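Local atomic coordinates of PILD processed protein (Shewanella oneidensis, PDB entry 4D40), a protein that probably serves as a subunit of type IV pili, the thin surface filaments with which bacteria adhere to surfaces and to other cells. Residues V14-A19 / Q34-S39; Q18-H23 / F55-V60; G70-D75 / R80-N85. One frame throughout, in Å; residues are numbered along the deposited sequence.

Interaction 1 of 3, residues V14-A19 / Q34-S39; sequences VTSAQA and QSLANS
Gln34 sends its side chain across to the carbonyl of Ser16, tying the loop that follows the long N-terminal helix of the type IV pilin fold back to that helix. The loop leads from helix 2-27 to the first strand of the sheet, and this contact holds its middle part. With CG anti to the backbone N (chi1 -176°), the Gln34 chain starts out toward the helix and stays extended. CB and CG carry the chain across to the helix. CD, the first atom to come near, lies 4.1 Å from Ser16 O. At the tip the amide divides its work. NE2 donates a nearly straight hydrogen bond of 3.2 Å to Ser16 O, with an angle of 168° at the hydrogen. The acceptor lies close to the amide plane, whereas the donor reaches the carbonyl from its flank, 28° out of the carbonyl plane. NE2 also rests on the methyl of Ala19, 4.0 Å from its CB. The other branch, OE1, comes to 4.1 Å from Ser16 CB and otherwise faces the apolar side chains of Leu20 and Leu57. Two residues on, Leu36 gives an apolar counterpart; its side chain also touches Phe44 and Tyr46 of strand 42-48, and one methyl turns to the helix. The Ser16 hydroxyl is hydrogen-bonded to Tyr12 O of its own helix, and Leu36 CD2 packs against it, 3.5 Å from Ser16 OG.

Interaction 2 of 3, residues Q18-H23 / F55-V60; sequences QALERH and FSLKAV
In the type IV pilin fold the N-terminal helix lies against an antiparallel sheet, and here Leu20 of helix 2-27 meets Phe55 and Leu57 on one face of strand 55-61. The helix and strand segments run nearly antiparallel, at 157°, with their axes 11.3 Å apart. One methyl of Leu20 does the touching. Its CD1 stands over the middle of the Phe55 ring, 3.7 Å from the centroid and only 9° off the ring normal, a well-centred CH-pi contact. The same methyl meets Leu57 tip to tip, with Leu20 CD1 3.8 Å from Leu57 CD1. With CG between the backbone N and the carbonyl carbon (chi1 70°) the ring swings beneath Leu20, its turn about CB-CG laying a face under the methyl. Near the ring plane, Glu21 OE2 approaches the edge at 4.2 Å from Phe55 CE2; this oxygen is hydrogen-bonded to Tyr30 OH, and the Tyr30 ring packs edge-to-face with Phe55. Were Phe55 an alanine, the Leu20 methyl and the Tyr30 ring would probably lose their aromatic partner and a gap open between helix and sheet. With no hydrogen bond between them, the segments meet through buried apolar surface and van der Waals fit.

Interaction 3 of 3, residues G70-D75 / R80-N85; sequences GTLSLD and RVPATN
Val81 O is approached by three groups: Ser73 N donates a 3.0 Å hydrogen bond to it, Leu72 CA adds a CA-H...O contact, and the indole NE1 of Trp87 supplies another hydrogen bond. The return bond, from Val81 N to Ser73 O, is 2.9 Å long with an angle of 163° at the hydrogen, and Ser73 O also receives a CA-H...O contact from Arg80 CA at 3.4 Å. Ser73 and Val81 thus form an antiparallel hydrogen-bonded pair, while Leu74 and Arg80 form the adjoining non-hydrogen-bonded pair. Together they build the beta hairpin 72-75/80-81, whose second strand is the last of the sheet. The hairpin lies within the loop closed by the Cys69-Cys86 disulfide, consistent with the D-region of type IV pilins. On the face bearing Ser73 and Val81 the serine hydroxyl packs tightly against the valine, Ser73 OG being 3.3 Å from Val81 CB; with OG between the backbone N and the carbonyl carbon (chi1 70°), the hydroxyl leans across to the valine. On the other face, the one toward helix 2-27, Leu74 and Arg80 run side by side in the same direction. Leu74 CD1 touches the aliphatic Arg80 CG and comes within 3.3 Å of Arg80 NH1, meeting the guanidinium obliquely. The guanidinium itself is held elsewhere: NH1 is hydrogen-bonded to Gly78 O in the turn, and NE is salt-bridged to the C-terminal carboxylate of His89. Past Val81 a cis peptide bond leads into Pro82, whose CD lies 3.7 Å from Thr71 O and 4.0 Å from Leu72 CD2.

Interactions 1 and 2 share Gln18 and Ala19 of helix 2-27, and their centres are about 6 Å apart. They meet at Gln34, where OE1 lies 3.5 Å from Leu20 CD1 and 3.6 Å from Leu57 CD2, so the loop amide borders the apolar contact of helix and sheet. Interaction 3, its centre about 13 Å from that of interaction 2, continues the same sheet: Leu57 N is 2.9 Å from Leu74 O and Ala59 N 2.8 Å from Leu72 O, both probable hydrogen bonds. The hairpin also reaches the helix directly, with Leu74 CD2 3.9 Å from Ala17 CB. Loop, inner strand 55-61 and C-terminal hairpin are thereby all joined to one helix.

Interaction 1 of 3, residues V14-A19 / Q34-S39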
ATOM      1  N   VAL A  14      -2.794  -0.135   4.776  1.00 19.54           N
ATOM      2  CA  VAL A  14      -4.150   0.234   5.183  1.00 19.47           C
ATOM      3  C   VAL A  14      -4.152   1.561   5.937  1.00 25.02           C
ATOM      4  O   VAL A  14      -4.939   2.448   5.615  1.00 21.54           O
ATOM      5  CB  VAL A  14      -4.795  -0.885   6.033  1.00 21.90           C
ATOM      6  CG1 VAL A  14      -6.046  -0.392   6.775  1.00 22.53           C
ATOM      7  CG2 VAL A  14      -5.150  -2.057   5.137  1.00 24.11           C
ATOM      8  N   THR A  15      -3.271   1.726   6.920  1.00 24.14           N
ATOM      9  CA  THR A  15      -3.268   2.979   7.671  1.00 23.91           C
ATOM     10  C   THR A  15      -2.819   4.115   6.745  1.00 23.49           C
ATOM     11  O   THR A  15      -3.243   5.261   6.902  1.00 22.41           O
ATOM     12  CB  THR A  15      -2.384   2.908   8.930  1.00 33.16           C
ATOM     13  OG1 THR A  15      -1.073   2.465   8.585  1.00 32.12           O
ATOM     14  CG2 THR A  15      -2.988   1.950   9.942  1.00 39.01           C
ATOM     15  N   SER A  16      -1.996   3.789   5.753  1.00 20.30           N
ATOM     16  CA  SER A  16      -1.599   4.782   4.759  1.00 17.53           C
ATOM     17  C   SER A  16      -2.784   5.215   3.903  1.00 18.14           C
ATOM     18  O   SER A  16      -2.950   6.405   3.629  1.00 18.07           O
ATOM     19  CB  SER A  16      -0.482   4.242   3.876  1.00 18.57           C
ATOM     20  OG  SER A  16       0.698   4.047   4.649  1.00 21.59           O
ATOM     21  N   ALA A  17      -3.608   4.255   3.496  1.00 19.14           N
ATOM     22  CA  ALA A  17      -4.796   4.561   2.701  1.00 16.22           C
ATOM     23  C   ALA A  17      -5.775   5.402   3.512  1.00 19.30           C
ATOM     24  O   ALA A  17      -6.474   6.261   2.963  1.00 18.13           O
ATOM     25  CB  ALA A  17      -5.476   3.274   2.225  1.00 21.73           C
ATOM     26  N   GLN A  18      -5.830   5.147   4.816  1.00 19.85           N
ATOM     27  CA  GLN A  18      -6.747   5.874   5.697  1.00 19.20           C
ATOM     28  C   GLN A  18      -6.324   7.337   5.823  1.00 22.08           C
ATOM     29  O   GLN A  18      -7.158   8.247   5.872  1.00 22.00           O
ATOM     30  CB  GLN A  18      -6.816   5.202   7.074  1.00 26.37           C
ATOM     31  CG  GLN A  18      -7.503   3.838   7.024  1.00 21.35           C
ATOM     32  CD  GLN A  18      -7.382   3.050   8.298  1.00 19.42           C
ATOM     33  OE1 GLN A  18      -6.671   3.437   9.226  1.00 23.90           O
ATOM     34  NE2 GLN A  18      -8.101   1.931   8.367  1.00 23.93           N
ATOM     35  N   ALA A  19      -5.020   7.566   5.855  1.00 20.12           N
ATOM     36  CA  ALA A  19      -4.504   8.925   5.897  1.00 21.65           C
ATOM     37  C   ALA A  19      -4.797   9.651   4.580  1.00 18.94           C
ATOM     38  O   ALA A  19      -5.122  10.841   4.579  1.00 22.44           O
ATOM     39  CB  ALA A  19      -3.015   8.915   6.183  1.00 25.67           C
ATOM     40  N   GLN A  34       3.266  11.193  -0.606  1.00 21.68           N
ATOM     41  CA  GLN A  34       3.046  10.709   0.751  1.00 20.83           C
ATOM     42  C   GLN A  34       4.355  10.112   1.241  1.00 28.10           C
ATOM     43  O   GLN A  34       4.971   9.311   0.537  1.00 29.05           O
ATOM     44  CB  GLN A  34       1.925   9.666   0.809  1.00 28.02           C
ATOM     45  CG  GLN A  34       1.589   9.188   2.227  1.00 32.93           C
ATOM     46  CD  GLN A  34       0.480   8.140   2.259  1.00 35.02           C
ATOM     47  OE1 GLN A  34       0.344   7.335   1.336  1.00 35.74           O
ATOM     48  NE2 GLN A  34      -0.318   8.146   3.329  1.00 27.36           N
ATOM     49  N   SER A  35       4.787  10.518   2.430  1.00 29.37           N
ATOM     50  CA  SER A  35       6.004   9.980   3.021  0.52 30.34           C
ATOM     51  C   SER A  35       5.732   8.599   3.603  1.00 32.86           C
ATOM     52  O   SER A  35       4.831   8.426   4.427  1.00 33.96           O
ATOM     53  CB  SER A  35       6.538  10.922   4.101  0.52 35.54           C
ATOM     54  OG  SER A  35       7.778  10.461   4.606  0.52 38.56           O
ATOM     55  N   LEU A  36       6.510   7.616   3.163  1.00 24.77           N
ATOM     56  CA  LEU A  36       6.336   6.242   3.606  1.00 21.48           C
ATOM     57  C   LEU A  36       7.664   5.707   4.098  1.00 25.85           C
ATOM     58  O   LEU A  36       8.715   6.076   3.581  1.00 29.07           O
ATOM     59  CB  LEU A  36       5.800   5.368   2.475  1.00 20.31           C
ATOM     60  CG  LEU A  36       4.443   5.771   1.894  1.00 23.13           C
ATOM     61  CD1 LEU A  36       4.194   5.020   0.601  1.00 25.82           C
ATOM     62  CD2 LEU A  36       3.343   5.500   2.900  1.00 22.67           C
ATOM     63  N   ALA A  37       7.605   4.842   5.105  1.00 28.24           N
ATOM     64  CA  ALA A  37       8.810   4.286   5.719  1.00 32.11           C
ATOM     65  C   ALA A  37       9.076   2.877   5.223  1.00 30.85           C
ATOM     66  O   ALA A  37       8.252   1.988   5.411  1.00 39.13           O
ATOM     67  CB  ALA A  37       8.673   4.288   7.224  1.00 34.67           C
ATOM     68  N   ASN A  38      10.233   2.671   4.601  1.00 32.81           N
ATOM     69  CA  ASN A  38      10.639   1.335   4.179  1.00 28.35           C
ATOM     70  C   ASN A  38      11.224   0.513   5.321  1.00 34.14           C
ATOM     71  O   ASN A  38      11.631   1.050   6.353  1.00 35.46           O
ATOM     72  CB  ASN A  38      11.661   1.412   3.045  1.00 34.21           C
ATOM     73  CG  ASN A  38      11.066   1.942   1.768  1.00 39.05           C
ATOM     74  OD1 ASN A  38       9.852   1.995   1.620  1.00 34.00           O
ATOM     75  ND2 ASN A  38      11.921   2.328   0.829  1.00 39.08           N
ATOM     76  N   SER A  39      11.249  -0.799   5.114  1.00 25.72           N
ATOM     77  CA  SER A  39      11.840  -1.744   6.052  1.00 23.51           C
ATOM     78  C   SER A  39      12.851  -2.590   5.304  1.00 24.83           C
ATOM     79  O   SER A  39      12.956  -2.493   4.090  1.00 25.97           O
ATOM     80  CB  SER A  39      10.769  -2.638   6.671  1.00 26.39           C
ATOM     81  OG  SER A  39      10.353  -3.623   5.737  1.00 26.88           O
TER

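Interaction 2 of 3, residues Q18-H23 / F55-V60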
ATOM      1  N   GLN A  18      -5.830   5.147   4.816  1.00 19.85           N
ATOM      2  CA  GLN A  18      -6.747   5.874   5.697  1.00 19.20           C
ATOM      3  C   GLN A  18      -6.324   7.337   5.823  1.00 22.08           C
ATOM      4  O   GLN A  18      -7.158   8.247   5.872  1.00 22.00           O
ATOM      5  CB  GLN A  18      -6.816   5.202   7.074  1.00 26.37           C
ATOM      6  CG  GLN A  18      -7.503   3.838   7.024  1.00 21.35           C
ATOM      7  CD  GLN A  18      -7.382   3.050   8.298  1.00 19.42           C
ATOM      8  OE1 GLN A  18      -6.671   3.437   9.226  1.00 23.90           O
ATOM      9  NE2 GLN A  18      -8.101   1.931   8.367  1.00 23.93           N
ATOM     10  N   ALA A  19      -5.020   7.566   5.855  1.00 20.12           N
ATOM     11  CA  ALA A  19      -4.504   8.925   5.897  1.00 21.65           C
ATOM     12  C   ALA A  19      -4.797   9.651   4.580  1.00 18.94           C
ATOM     13  O   ALA A  19      -5.122  10.841   4.579  1.00 22.44           O
ATOM     14  CB  ALA A  19      -3.015   8.915   6.183  1.00 25.67           C
ATOM     15  N   LEU A  20      -4.682   8.936   3.466  1.00 19.28           N
ATOM     16  CA  LEU A  20      -4.972   9.516   2.160  1.00 19.74           C
ATOM     17  C   LEU A  20      -6.436   9.941   2.059  1.00 20.86           C
ATOM     18  O   LEU A  20      -6.727  10.972   1.460  1.00 22.80           O
ATOM     19  CB  LEU A  20      -4.622   8.531   1.044  1.00 18.10           C
ATOM     20  CG  LEU A  20      -3.117   8.298   0.848  1.00 22.48           C
ATOM     21  CD1 LEU A  20      -2.882   7.065  -0.005  1.00 23.62           C
ATOM     22  CD2 LEU A  20      -2.449   9.521   0.221  1.00 20.47           C
ATOM     23  N   GLU A  21      -7.348   9.171   2.654  1.00 19.36           N
ATOM     24  CA  GLU A  21      -8.771   9.530   2.622  1.00 19.37           C
ATOM     25  C   GLU A  21      -9.057  10.780   3.455  1.00 22.32           C
ATOM     26  O   GLU A  21      -9.979  11.531   3.152  1.00 24.09           O
ATOM     27  CB  GLU A  21      -9.655   8.386   3.129  1.00 24.66           C
ATOM     28  CG  GLU A  21     -10.060   7.300   2.135  1.00 35.48           C
ATOM     29  CD  GLU A  21     -10.271   7.782   0.707  1.00 28.86           C
ATOM     30  OE1 GLU A  21     -11.182   8.597   0.442  1.00 26.76           O
ATOM     31  OE2 GLU A  21      -9.527   7.313  -0.163  1.00 25.99           O
ATOM     32  N   ARG A  22      -8.278  10.999   4.512  1.00 23.04           N
ATOM     33  CA  ARG A  22      -8.456  12.195   5.323  1.00 25.25           C
ATOM     34  C   ARG A  22      -8.037  13.417   4.519  1.00 22.05           C
ATOM     35  O   ARG A  22      -8.682  14.464   4.575  1.00 28.96           O
ATOM     36  CB  ARG A  22      -7.659  12.100   6.627  1.00 30.69           C
ATOM     37  CG  ARG A  22      -8.308  11.213   7.667  1.00 28.46           C
ATOM     38  CD  ARG A  22      -7.688  11.412   9.046  1.00 30.43           C
ATOM     39  NE  ARG A  22      -6.332  10.875   9.105  1.00 31.99           N
ATOM     40  CZ  ARG A  22      -6.039   9.591   9.297  1.00 35.93           C
ATOM     41  NH1 ARG A  22      -7.004   8.691   9.445  1.00 32.73           N
ATOM     42  NH2 ARG A  22      -4.772   9.204   9.331  1.00 29.74           N
ATOM     43  N   HIS A  23      -6.963  13.271   3.751  1.00 22.33           N
ATOM     44  CA  HIS A  23      -6.529  14.344   2.870  1.00 22.26           C
ATOM     45  C   HIS A  23      -7.583  14.595   1.799  1.00 22.06           C
ATOM     46  O   HIS A  23      -7.938  15.739   1.524  1.00 25.03           O
ATOM     47  CB  HIS A  23      -5.191  14.008   2.217  1.00 23.94           C
ATOM     48  CG  HIS A  23      -4.609  15.144   1.439  1.00 28.07           C
ATOM     49  ND1 HIS A  23      -4.979  15.425   0.142  1.00 32.50           N
ATOM     50  CD2 HIS A  23      -3.691  16.081   1.778  1.00 34.70           C
ATOM     51  CE1 HIS A  23      -4.307  16.478  -0.289  1.00 31.86           C
ATOM     52  NE2 HIS A  23      -3.523  16.897   0.687  1.00 40.52           N
ATOM     53  N   PHE A  55      -5.304   6.525  -6.715  1.00 20.07           N
ATOM     54  CA  PHE A  55      -3.922   6.234  -6.345  1.00 19.38           C
ATOM     55  C   PHE A  55      -3.655   4.740  -6.288  1.00 24.33           C
ATOM     56  O   PHE A  55      -4.576   3.927  -6.263  1.00 20.03           O
ATOM     57  CB  PHE A  55      -3.567   6.853  -4.983  1.00 18.96           C
ATOM     58  CG  PHE A  55      -4.249   6.192  -3.811  1.00 17.75           C
ATOM     59  CD1 PHE A  55      -3.774   5.005  -3.282  1.00 17.94           C
ATOM     60  CD2 PHE A  55      -5.370   6.772  -3.228  1.00 20.97           C
ATOM     61  CE1 PHE A  55      -4.395   4.404  -2.209  1.00 20.96           C
ATOM     62  CE2 PHE A  55      -5.989   6.179  -2.158  1.00 21.23           C
ATOM     63  CZ  PHE A  55      -5.499   4.987  -1.644  1.00 19.69           C
ATOM     64  N   SER A  56      -2.372   4.400  -6.239  1.00 19.45           N
ATOM     65  CA  SER A  56      -1.935   3.045  -5.957  1.00 20.97           C
ATOM     66  C   SER A  56      -0.859   3.079  -4.887  1.00 20.79           C
ATOM     67  O   SER A  56       0.154   3.765  -5.042  1.00 21.57           O
ATOM     68  CB  SER A  56      -1.391   2.369  -7.210  1.00 20.05           C
ATOM     69  OG  SER A  56      -0.806   1.118  -6.879  1.00 21.01           O
ATOM     70  N   LEU A  57      -1.098   2.342  -3.807  1.00 16.45           N
ATOM     71  CA  LEU A  57      -0.086   2.098  -2.783  1.00 17.67           C
ATOM     72  C   LEU A  57       0.493   0.720  -3.029  1.00 18.92           C
ATOM     73  O   LEU A  57      -0.262  -0.231  -3.245  1.00 18.74           O
ATOM     74  CB  LEU A  57      -0.688   2.172  -1.377  1.00 19.14           C
ATOM     75  CG  LEU A  57      -0.970   3.558  -0.810  1.00 17.41           C
ATOM     76  CD1 LEU A  57      -1.903   3.459   0.400  1.00 21.30           C
ATOM     77  CD2 LEU A  57       0.335   4.239  -0.430  1.00 19.64           C
ATOM     78  N   LYS A  58       1.820   0.593  -3.009  1.00 18.07           N
ATOM     79  CA  LYS A  58       2.426  -0.717  -3.198  1.00 16.36           C
ATOM     80  C   LYS A  58       3.452  -1.022  -2.132  1.00 21.33           C
ATOM     81  O   LYS A  58       4.113  -0.125  -1.606  1.00 21.59           O
ATOM     82  CB  LYS A  58       3.097  -0.834  -4.566  1.00 20.88           C
ATOM     83  CG  LYS A  58       2.143  -0.673  -5.735  1.00 21.48           C
ATOM     84  CD  LYS A  58       2.843  -0.969  -7.046  1.00 27.58           C
ATOM     85  CE  LYS A  58       1.847  -1.209  -8.159  1.00 35.29           C
ATOM     86  NZ  LYS A  58       1.133   0.045  -8.489  1.00 33.06           N
ATOM     87  N   ALA A  59       3.567  -2.312  -1.840  1.00 21.44           N
ATOM     88  CA  ALA A  59       4.616  -2.846  -0.986  1.00 18.19           C
ATOM     89  C   ALA A  59       5.369  -3.905  -1.771  1.00 16.96           C
ATOM     90  O   ALA A  59       4.834  -4.979  -2.050  1.00 20.45           O
ATOM     91  CB  ALA A  59       4.032  -3.430   0.282  1.00 18.31           C
ATOM     92  N   VAL A  60       6.608  -3.588  -2.134  1.00 18.98           N
ATOM     93  CA  VAL A  60       7.429  -4.474  -2.952  1.00 19.31           C
ATOM     94  C   VAL A  60       8.421  -5.208  -2.074  1.00 20.02           C
ATOM     95  O   VAL A  60       9.281  -4.573  -1.470  1.00 23.73           O
ATOM     96  CB  VAL A  60       8.194  -3.693  -4.041  1.00 22.02           C
ATOM     97  CG1 VAL A  60       9.081  -4.633  -4.859  1.00 26.06           C
ATOM     98  CG2 VAL A  60       7.224  -2.952  -4.943  1.00 22.32           C
TER

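Interaction 3 of 3, residues G70-D75 / R80-N85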
ATOM      1  N   GLY A  70       4.374 -11.880  -3.340  1.00 25.68           N
ATOM      2  CA  GLY A  70       5.118 -10.879  -4.078  1.00 26.21           C
ATOM      3  C   GLY A  70       4.715  -9.466  -3.723  1.00 23.63           C
ATOM      4  O   GLY A  70       4.527  -9.127  -2.552  1.00 24.78           O
ATOM      5  N   THR A  71       4.562  -8.635  -4.744  1.00 25.41           N
ATOM      6  CA  THR A  71       4.186  -7.246  -4.532  1.00 22.74           C
ATOM      7  C   THR A  71       2.720  -7.125  -4.161  1.00 24.93           C
ATOM      8  O   THR A  71       1.846  -7.693  -4.824  1.00 26.54           O
ATOM      9  CB  THR A  71       4.467  -6.399  -5.780  1.00 23.73           C
ATOM     10  OG1 THR A  71       5.873  -6.420  -6.049  1.00 26.91           O
ATOM     11  CG2 THR A  71       4.009  -4.953  -5.573  1.00 26.78           C
ATOM     12  N   LEU A  72       2.468  -6.367  -3.099  1.00 23.33           N
ATOM     13  CA  LEU A  72       1.122  -6.121  -2.608  1.00 21.44           C
ATOM     14  C   LEU A  72       0.700  -4.728  -3.021  1.00 22.31           C
ATOM     15  O   LEU A  72       1.499  -3.803  -2.963  1.00 22.28           O
ATOM     16  CB  LEU A  72       1.068  -6.240  -1.091  1.00 21.25           C
ATOM     17  CG  LEU A  72       1.767  -7.448  -0.485  1.00 21.40           C
ATOM     18  CD1 LEU A  72       1.945  -7.228   1.006  1.00 23.71           C
ATOM     19  CD2 LEU A  72       0.992  -8.719  -0.760  1.00 27.08           C
ATOM     20  N   SER A  73      -0.547  -4.560  -3.438  1.00 20.78           N
ATOM     21  CA  SER A  73      -1.024  -3.215  -3.714  1.00 19.60           C
ATOM     22  C   SER A  73      -2.438  -3.007  -3.214  1.00 22.62           C
ATOM     23  O   SER A  73      -3.197  -3.956  -3.016  1.00 21.79           O
ATOM     24  CB  SER A  73      -0.957  -2.900  -5.207  1.00 21.76           C
ATOM     25  OG  SER A  73      -1.908  -3.646  -5.933  1.00 26.13           O
ATOM     26  N   LEU A  74      -2.754  -1.733  -3.025  1.00 19.75           N
ATOM     27  CA  LEU A  74      -4.036  -1.273  -2.507  1.00 19.69           C
ATOM     28  C   LEU A  74      -4.352   0.056  -3.183  1.00 21.28           C
ATOM     29  O   LEU A  74      -3.529   0.967  -3.139  1.00 19.04           O
ATOM     30  CB  LEU A  74      -3.964  -1.118  -0.989  1.00 18.79           C
ATOM     31  CG  LEU A  74      -5.152  -0.471  -0.277  1.00 21.94           C
ATOM     32  CD1 LEU A  74      -6.417  -1.219  -0.609  1.00 29.99           C
ATOM     33  CD2 LEU A  74      -4.918  -0.452   1.230  1.00 29.29           C
ATOM     34  N   ASP A  75      -5.522   0.175  -3.813  1.00 22.72           N
ATOM     35  CA  ASP A  75      -5.877   1.420  -4.506  1.00 19.16           C
ATOM     36  C   ASP A  75      -6.980   2.206  -3.797  1.00 18.66           C
ATOM     37  O   ASP A  75      -7.451   1.830  -2.718  1.00 23.53           O
ATOM     38  CB  ASP A  75      -6.278   1.146  -5.970  1.00 23.34           C
ATOM     39  CG  ASP A  75      -7.625   0.448  -6.122  1.00 30.61           C
ATOM     40  OD1 ASP A  75      -8.381   0.306  -5.143  1.00 25.09           O
ATOM     41  OD2 ASP A  75      -7.931   0.053  -7.267  1.00 32.86           O
ATOM     42  N   ARG A  80      -7.493  -4.859  -3.396  1.00 23.84           N
ATOM     43  CA  ARG A  80      -6.257  -5.421  -2.871  1.00 23.88           C
ATOM     44  C   ARG A  80      -5.718  -6.492  -3.810  1.00 22.53           C
ATOM     45  O   ARG A  80      -6.462  -7.350  -4.283  1.00 28.86           O
ATOM     46  CB  ARG A  80      -6.500  -5.990  -1.475  1.00 28.05           C
ATOM     47  CG  ARG A  80      -6.801  -4.916  -0.435  1.00 24.39           C
ATOM     48  CD  ARG A  80      -7.899  -5.356   0.523  1.00 31.63           C
ATOM     49  NE  ARG A  80      -7.838  -4.665   1.814  1.00 28.08           N
ATOM     50  CZ  ARG A  80      -8.276  -3.429   2.041  1.00 29.24           C
ATOM     51  NH1 ARG A  80      -8.804  -2.704   1.061  1.00 30.62           N
ATOM     52  NH2 ARG A  80      -8.179  -2.912   3.257  1.00 25.69           N
ATOM     53  N   VAL A  81      -4.420  -6.415  -4.082  1.00 22.44           N
ATOM     54  CA  VAL A  81      -3.749  -7.327  -5.000  1.00 20.76           C
ATOM     55  C   VAL A  81      -2.565  -7.963  -4.284  1.00 20.75           C
ATOM     56  O   VAL A  81      -1.858  -7.268  -3.559  1.00 23.97           O
ATOM     57  CB  VAL A  81      -3.260  -6.590  -6.260  1.00 25.66           C
ATOM     58  CG1 VAL A  81      -2.457  -7.514  -7.177  1.00 30.57           C
ATOM     59  CG2 VAL A  81      -4.439  -5.991  -7.009  1.00 29.68           C
ATOM     60  N   PRO A  82      -2.333  -9.277  -4.485  1.00 22.80           N
ATOM     61  CA  PRO A  82      -3.129 -10.262  -5.232  1.00 26.85           C
ATOM     62  C   PRO A  82      -4.555 -10.407  -4.700  1.00 33.35           C
ATOM     63  O   PRO A  82      -4.764 -10.351  -3.490  1.00 31.04           O
ATOM     64  CB  PRO A  82      -2.347 -11.566  -5.045  1.00 31.02           C
ATOM     65  CG  PRO A  82      -0.953 -11.142  -4.770  1.00 26.16           C
ATOM     66  CD  PRO A  82      -1.056  -9.848  -4.017  1.00 22.06           C
ATOM     67  N   ALA A  83      -5.514 -10.585  -5.605  1.00 37.96           N
ATOM     68  CA  ALA A  83      -6.931 -10.573  -5.251  1.00 45.62           C
ATOM     69  C   ALA A  83      -7.330 -11.744  -4.355  1.00 43.10           C
ATOM     70  O   ALA A  83      -8.272 -11.634  -3.568  1.00 41.41           O
ATOM     71  CB  ALA A  83      -7.783 -10.575  -6.516  1.00 45.17           C
ATOM     72  N   THR A  84      -6.620 -12.861  -4.479  1.00 38.73           N
ATOM     73  CA  THR A  84      -6.945 -14.055  -3.708  1.00 38.45           C
ATOM     74  C   THR A  84      -5.687 -14.602  -3.035  1.00 36.96           C
ATOM     75  O   THR A  84      -4.568 -14.271  -3.436  1.00 31.36           O
ATOM     76  CB  THR A  84      -7.597 -15.145  -4.604  1.00 46.23           C
ATOM     77  OG1 THR A  84      -6.698 -15.521  -5.654  1.00 51.23           O
ATOM     78  CG2 THR A  84      -8.899 -14.632  -5.225  1.00 44.01           C
ATOM     79  N   ASN A  85      -5.892 -15.383  -1.975  1.00 35.02           N
ATOM     80  CA  ASN A  85      -4.828 -16.141  -1.301  1.00 34.64           C
ATOM     81  C   ASN A  85      -3.817 -15.343  -0.467  1.00 35.45           C
ATOM     82  O   ASN A  85      -2.931 -15.949   0.131  1.00 34.50           O
ATOM     83  CB  ASN A  85      -4.029 -16.953  -2.329  1.00 33.41           C
ATOM     84  CG  ASN A  85      -4.909 -17.790  -3.234  1.00 40.59           C
ATOM     85  OD1 ASN A  85      -5.922 -18.346  -2.805  1.00 47.22           O
ATOM     86  ND2 ASN A  85      -4.517 -17.898  -4.498  1.00 41.18           N
TER